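Local coordinates for protein-glutamate methylesterase/protein-glutamine glutaminase (Thermotoga maritima, PDB 3SFT) that catalyses demethylation of methylglutamate residues on chemoreceptors and probably also deamidates specific receptor glutamines, this chain being its C-terminal catalytic domain, at residues K8-G13 with K126-I131; D23-N28 with K184-L189. All coordinates share one frame; numbering follows the deposited sequence.

How the contacts relate
Contact 1 is core and contact 2 lies further out, though most of its touching residues are buried; their centres are about 13 Å apart. Residues 8-13 and 126-131 lie on neighbouring strands of the central parallel sheet, held by a ladder of backbone hydrogen bonds. Residues 23-28 and 184-189 join the loop after helix 18-22 to the C-terminal helix with no hydrogen bond between them, by apolar packing of Ile-25 and of a proline ring that also rests on the loop backbone. That helix links the two: Ile-128 CG2 lies 3.9 Å from Leu-189 CD2, and Val-130 CG1 lies 4.1 Å from Ile-185 CD1. The helix therefore packs on the strands of contact 1 while meeting the loop of contact 2.

Contact 1 of 2, residues K8-G13 with K126-I131; sequences KIVVIG and KTIAVI
Val-130 O is gripped twice: Gly-13 N donates a hydrogen bond of 2.8 Å, with an angle of 165° at the hydrogen, and Ile-12 CA adds a CA-H...O contact at 3.2 Å. Ile-128 O repeats the pattern, taking Val-11 N at 2.9 Å and a CA-H from Val-10. In return, the carbonyls of Ile-9 and Val-11 accept Ile-128 N and Val-130 N. At the outer end the ladder stretches, with Ile-9 N 3.3 Å from Lys-126 O.

Such one-directional pairing, with the strand axes 19° apart, belongs to the central parallel sheet of the modified doubly wound alpha/beta fold of this catalytic domain. Strand 9-14 also bonds to strand 37-41 on its other edge, and Gly-13 lies near His-42 and Asp-138, two of the three predicted active-site residues.

On the face covered by helix 185-192, Val-10 CG1 crosses to Val-130 CG2 at 3.9 Å. Ile-12 has CG1 anti to its carbonyl carbon (chi1 -52°), which sets that atom 3.9 Å from Val-130 CB. Helix 112-123 covers the opposite face, touching Ile-9, Val-11 and Ala-129.

The extended Lys-8 chain brings CE within 3.9 Å of Lys-126 CD, while NZ bonds to Leu-192 O. An alanine at Lys-8 would probably leave that carbonyl without its ammonium partner and uncover the Lys-126 methylenes.

Contact 2 of 2, residues D23-N28 with K184-L189; sequences DMIIPN and KIPEKL
The C-terminal helix 185-192 meets the loop that follows helix 18-22 through a proline near its N-terminal end, Pro-186, whose ring packs against Met-24, Ile-25 and Asn-28. Ring atom CG makes the tightest approach, lying 3.4 Å from Met-24 O and 3.4 Å from Ile-25 CA, so the proline rests on the loop backbone as well as on its side chains. Ring atom CB meets two further carbonyls, Ile-25 O and Asn-28 O, each at 3.9 Å, and Asn-28 CB closes in on the same CB from 4.1 Å.

Ile-25 carries the apolar part. Its CG2, anti to the backbone N, reaches Pro-186 CG at 3.9 Å, and the two side chains cross at about a right angle. The other branch has CG1 anti to the carbonyl carbon (chi1 -54°), and the chain then extends so that CD1 lies 4.1 Å from Ile-185 CD1. With Leu-189 CD1 a looser neighbour of its CG2, Ile-25 touches residues one helical turn apart, Ile-185 and Leu-189, which the backbone bond from Leu-189 N to Ile-185 O (2.9 Å) joins. Within the loop, Asn-28 N bonds back to Ile-25 O, closing the short turn through Ile-26 and Pro-27.

The same Ile-185 and Leu-189 side chains also pack on Ile-154 of strand 152-156, and Ile-185 touches Leu-180 of strand 178-180. On the loop side, Ile-26 and Pro-27 lean on helix 48-58, to which Asp-23 adds a salt bridge with Arg-54, so the loop lies between helices 48-58 and 185-192.

Contact 1 of 2, residues K8-G13 with K126-I131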
loop_
_atom_site.group_PDB
_atom_site.type_symbol
_atom_site.label_atom_id
_atom_site.label_comp_id
_atom_site.label_asym_id
_atom_site.label_seq_id
_atom_site.Cartn_x
_atom_site.Cartn_y
_atom_site.Cartn_z
ATOM N N LYS A 8 2.428 0.402 13.730
ATOM C CA LYS A 8 2.090 -0.393 12.564
ATOM C C LYS A 8 2.360 0.367 11.272
ATOM O O LYS A 8 2.821 1.510 11.293
ATOM C CB LYS A 8 0.615 -0.791 12.634
ATOM C CG LYS A 8 0.247 -1.479 13.935
ATOM C CD LYS A 8 -1.147 -2.064 13.901
ATOM C CE LYS A 8 -1.449 -2.788 15.206
ATOM N NZ LYS A 8 -2.737 -3.535 15.155
ATOM N N ILE A 9 2.105 -0.297 10.149
ATOM C CA ILE A 9 2.273 0.301 8.833
ATOM C C ILE A 9 1.210 -0.262 7.894
ATOM O O ILE A 9 0.784 -1.411 8.028
ATOM C CB ILE A 9 3.681 0.033 8.238
ATOM C CG1 ILE A 9 3.916 0.944 7.028
ATOM C CG2 ILE A 9 3.838 -1.443 7.855
ATOM C CD1 ILE A 9 5.277 0.778 6.394
ATOM N N VAL A 10 0.742 0.578 6.984
ATOM C CA VAL A 10 -0.253 0.165 6.014
ATOM C C VAL A 10 0.370 0.286 4.627
ATOM O O VAL A 10 0.874 1.339 4.251
ATOM C CB VAL A 10 -1.523 1.039 6.095
ATOM C CG1 VAL A 10 -2.557 0.561 5.077
ATOM C CG2 VAL A 10 -2.105 0.995 7.504
ATOM N N VAL A 11 0.401 -0.823 3.903
ATOM C CA VAL A 11 0.947 -0.841 2.560
ATOM C C VAL A 11 -0.210 -1.208 1.639
ATOM O O VAL A 11 -0.835 -2.258 1.799
ATOM C CB VAL A 11 2.089 -1.869 2.425
ATOM C CG1 VAL A 11 2.612 -1.891 0.996
ATOM C CG2 VAL A 11 3.218 -1.534 3.398
ATOM N N ILE A 12 -0.512 -0.304 0.712
ATOM C CA ILE A 12 -1.604 -0.477 -0.234
ATOM C C ILE A 12 -1.085 -0.696 -1.641
ATOM O O ILE A 12 -0.192 0.022 -2.100
ATOM C CB ILE A 12 -2.508 0.779 -0.274
ATOM C CG1 ILE A 12 -2.957 1.160 1.141
ATOM C CG2 ILE A 12 -3.701 0.533 -1.191
ATOM C CD1 ILE A 12 -3.968 2.303 1.195
ATOM N N GLY A 13 -1.660 -1.686 -2.318
ATOM C CA GLY A 13 -1.285 -1.998 -3.684
ATOM C C GLY A 13 -2.507 -1.830 -4.564
ATOM O O GLY A 13 -3.586 -2.320 -4.234
ATOM N N LYS A 126 2.839 -6.423 12.903
ATOM C CA LYS A 126 2.256 -5.083 12.884
ATOM C C LYS A 126 2.066 -4.547 11.455
ATOM O O LYS A 126 1.771 -3.365 11.258
ATOM C CB LYS A 126 3.121 -4.115 13.709
ATOM C CG LYS A 126 3.254 -4.489 15.186
ATOM C CD LYS A 126 1.888 -4.704 15.834
ATOM C CE LYS A 126 2.017 -5.128 17.293
ATOM N NZ LYS A 126 2.593 -4.046 18.151
ATOM N N THR A 127 2.243 -5.421 10.466
ATOM C CA THR A 127 2.086 -5.045 9.062
ATOM C C THR A 127 0.641 -5.237 8.621
ATOM O O THR A 127 0.015 -6.251 8.926
ATOM C CB THR A 127 2.977 -5.907 8.132
ATOM O OG1 THR A 127 4.319 -5.917 8.626
ATOM C CG2 THR A 127 2.975 -5.347 6.703
ATOM N N ILE A 128 0.110 -4.242 7.922
ATOM C CA ILE A 128 -1.247 -4.303 7.400
ATOM C C ILE A 128 -1.157 -4.097 5.888
ATOM O O ILE A 128 -0.619 -3.087 5.435
ATOM C CB ILE A 128 -2.150 -3.200 8.005
ATOM C CG1 ILE A 128 -2.331 -3.417 9.511
ATOM C CG2 ILE A 128 -3.515 -3.206 7.320
ATOM C CD1 ILE A 128 -3.174 -2.326 10.198
ATOM N N ALA A 129 -1.629 -5.076 5.118
ATOM C CA ALA A 129 -1.610 -4.990 3.657
ATOM C C ALA A 129 -3.020 -4.779 3.124
ATOM O O ALA A 129 -3.974 -5.378 3.619
ATOM C CB ALA A 129 -1.010 -6.259 3.048
ATOM N N VAL A 130 -3.143 -3.915 2.122
ATOM C CA VAL A 130 -4.430 -3.623 1.501
ATOM C C VAL A 130 -4.264 -3.772 -0.007
ATOM O O VAL A 130 -3.536 -3.011 -0.635
ATOM C CB VAL A 130 -4.911 -2.177 1.817
ATOM C CG1 VAL A 130 -6.303 -1.954 1.243
ATOM C CG2 VAL A 130 -4.928 -1.936 3.319
ATOM N N ILE A 131 -4.925 -4.769 -0.582
ATOM C CA ILE A 131 -4.824 -5.005 -2.014
ATOM C C ILE A 131 -6.115 -4.576 -2.685
ATOM O O ILE A 131 -7.170 -5.184 -2.500
ATOM C CB ILE A 131 -4.510 -6.485 -2.311
ATOM C CG1 ILE A 131 -3.257 -6.908 -1.539
ATOM C CG2 ILE A 131 -4.324 -6.706 -3.805
ATOM C CD1 ILE A 131 -2.039 -6.046 -1.820
#

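Contact 2 of 2, residues D23-N28 with K184-L189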
loop_
_atom_site.group_PDB
_atom_site.type_symbol
_atom_site.label_atom_id
_atom_site.label_comp_id
_atom_site.label_asym_id
_atom_site.label_seq_id
_atom_site.Cartn_x
_atom_site.Cartn_y
_atom_site.Cartn_z
ATOM N N ASP A 23 -9.820 7.197 -3.503
ATOM C CA ASP A 23 -10.620 8.387 -3.199
ATOM C C ASP A 23 -11.629 8.092 -2.102
ATOM O O ASP A 23 -12.078 9.003 -1.415
ATOM C CB ASP A 23 -11.393 8.870 -4.433
ATOM C CG ASP A 23 -10.520 9.592 -5.438
ATOM O OD1 ASP A 23 -9.380 9.981 -5.101
ATOM O OD2 ASP A 23 -10.990 9.773 -6.579
ATOM N N MET A 24 -12.028 6.825 -1.991
ATOM C CA MET A 24 -12.982 6.392 -0.973
ATOM C C MET A 24 -12.266 5.993 0.319
ATOM O O MET A 24 -12.910 5.752 1.340
ATOM C CB MET A 24 -13.781 5.181 -1.470
ATOM C CG MET A 24 -14.657 5.415 -2.687
ATOM S SD MET A 24 -15.645 3.931 -3.096
ATOM C CE MET A 24 -14.876 3.431 -4.634
ATOM N N ILE A 25 -10.936 5.938 0.276
ATOM C CA ILE A 25 -10.144 5.524 1.436
ATOM C C ILE A 25 -9.333 6.625 2.114
ATOM O O ILE A 25 -9.617 7.008 3.248
ATOM C CB ILE A 25 -9.174 4.373 1.060
ATOM C CG1 ILE A 25 -9.939 3.220 0.410
ATOM C CG2 ILE A 25 -8.434 3.873 2.299
ATOM C CD1 ILE A 25 -9.041 2.107 -0.088
ATOM N N ILE A 26 -8.302 7.099 1.421
ATOM C CA ILE A 26 -7.402 8.125 1.941
ATOM C C ILE A 26 -8.065 9.395 2.494
ATOM O O ILE A 26 -7.720 9.839 3.590
ATOM C CB ILE A 26 -6.320 8.483 0.893
ATOM C CG1 ILE A 26 -5.598 7.206 0.449
ATOM C CG2 ILE A 26 -5.319 9.498 1.460
ATOM C CD1 ILE A 26 -4.985 6.400 1.590
ATOM N N PRO A 27 -9.017 9.992 1.751
ATOM C CA PRO A 27 -9.688 11.209 2.228
ATOM C C PRO A 27 -10.502 11.006 3.506
ATOM O O PRO A 27 -10.823 11.972 4.191
ATOM C CB PRO A 27 -10.599 11.578 1.053
ATOM C CG PRO A 27 -9.860 11.038 -0.138
ATOM C CD PRO A 27 -9.432 9.687 0.370
ATOM N N ASN A 28 -10.821 9.752 3.828
ATOM C CA ASN A 28 -11.619 9.437 5.009
ATOM C C ASN A 28 -10.824 8.966 6.230
ATOM O O ASN A 28 -11.350 8.261 7.095
ATOM C CB ASN A 28 -12.708 8.424 4.646
ATOM C CG ASN A 28 -13.602 8.908 3.505
ATOM O OD1 ASN A 28 -13.920 8.151 2.586
ATOM N ND2 ASN A 28 -13.994 10.178 3.554
ATOM N N LYS A 184 -15.550 0.934 3.114
ATOM C CA LYS A 184 -15.511 0.362 4.462
ATOM C C LYS A 184 -14.082 0.106 4.942
ATOM O O LYS A 184 -13.860 -0.203 6.113
ATOM C CB LYS A 184 -16.328 -0.929 4.545
ATOM C CG LYS A 184 -17.823 -0.704 4.761
ATOM C CD LYS A 184 -18.550 -2.016 5.006
ATOM C CE LYS A 184 -20.032 -1.803 5.312
ATOM N NZ LYS A 184 -20.253 -1.081 6.600
ATOM N N ILE A 185 -13.124 0.224 4.029
ATOM C CA ILE A 185 -11.714 0.007 4.345
ATOM C C ILE A 185 -11.143 1.026 5.348
ATOM O O ILE A 185 -10.444 0.637 6.277
ATOM C CB ILE A 185 -10.852 -0.073 3.048
ATOM C CG1 ILE A 185 -11.271 -1.303 2.231
ATOM C CG2 ILE A 185 -9.360 -0.135 3.380
ATOM C CD1 ILE A 185 -10.362 -1.619 1.046
ATOM N N PRO A 186 -11.435 2.333 5.179
ATOM C CA PRO A 186 -10.923 3.349 6.112
ATOM C C PRO A 186 -11.363 3.058 7.542
ATOM O O PRO A 186 -10.592 3.212 8.489
ATOM C CB PRO A 186 -11.603 4.629 5.625
ATOM C CG PRO A 186 -11.779 4.402 4.196
ATOM C CD PRO A 186 -12.222 2.973 4.110
ATOM N N GLU A 187 -12.618 2.642 7.680
ATOM C CA GLU A 187 -13.207 2.336 8.982
ATOM C C GLU A 187 -12.505 1.153 9.623
ATOM O O GLU A 187 -12.224 1.169 10.820
ATOM C CB GLU A 187 -14.711 2.062 8.833
ATOM C CG GLU A 187 -15.445 3.181 8.076
ATOM C CD GLU A 187 -16.892 2.858 7.722
ATOM O OE1 GLU A 187 -17.623 3.806 7.364
ATOM O OE2 GLU A 187 -17.296 1.675 7.778
ATOM N N LYS A 188 -12.197 0.142 8.815
ATOM C CA LYS A 188 -11.511 -1.041 9.313
ATOM C C LYS A 188 -10.089 -0.677 9.740
ATOM O O LYS A 188 -9.618 -1.133 10.781
ATOM C CB LYS A 188 -11.500 -2.141 8.249
ATOM C CG LYS A 188 -10.795 -3.425 8.665
ATOM C CD LYS A 188 -11.342 -4.002 9.967
ATOM C CE LYS A 188 -12.786 -4.453 9.835
ATOM N NZ LYS A 188 -13.260 -5.102 11.089
ATOM N N LEU A 189 -9.422 0.163 8.947
ATOM C CA LEU A 189 -8.056 0.589 9.257
ATOM C C LEU A 189 -8.016 1.337 10.586
ATOM O O LEU A 189 -7.141 1.088 11.418
ATOM C CB LEU A 189 -7.477 1.469 8.138
ATOM C CG LEU A 189 -7.157 0.767 6.811
ATOM C CD1 LEU A 189 -6.589 1.766 5.800
ATOM C CD2 LEU A 189 -6.174 -0.375 7.059
#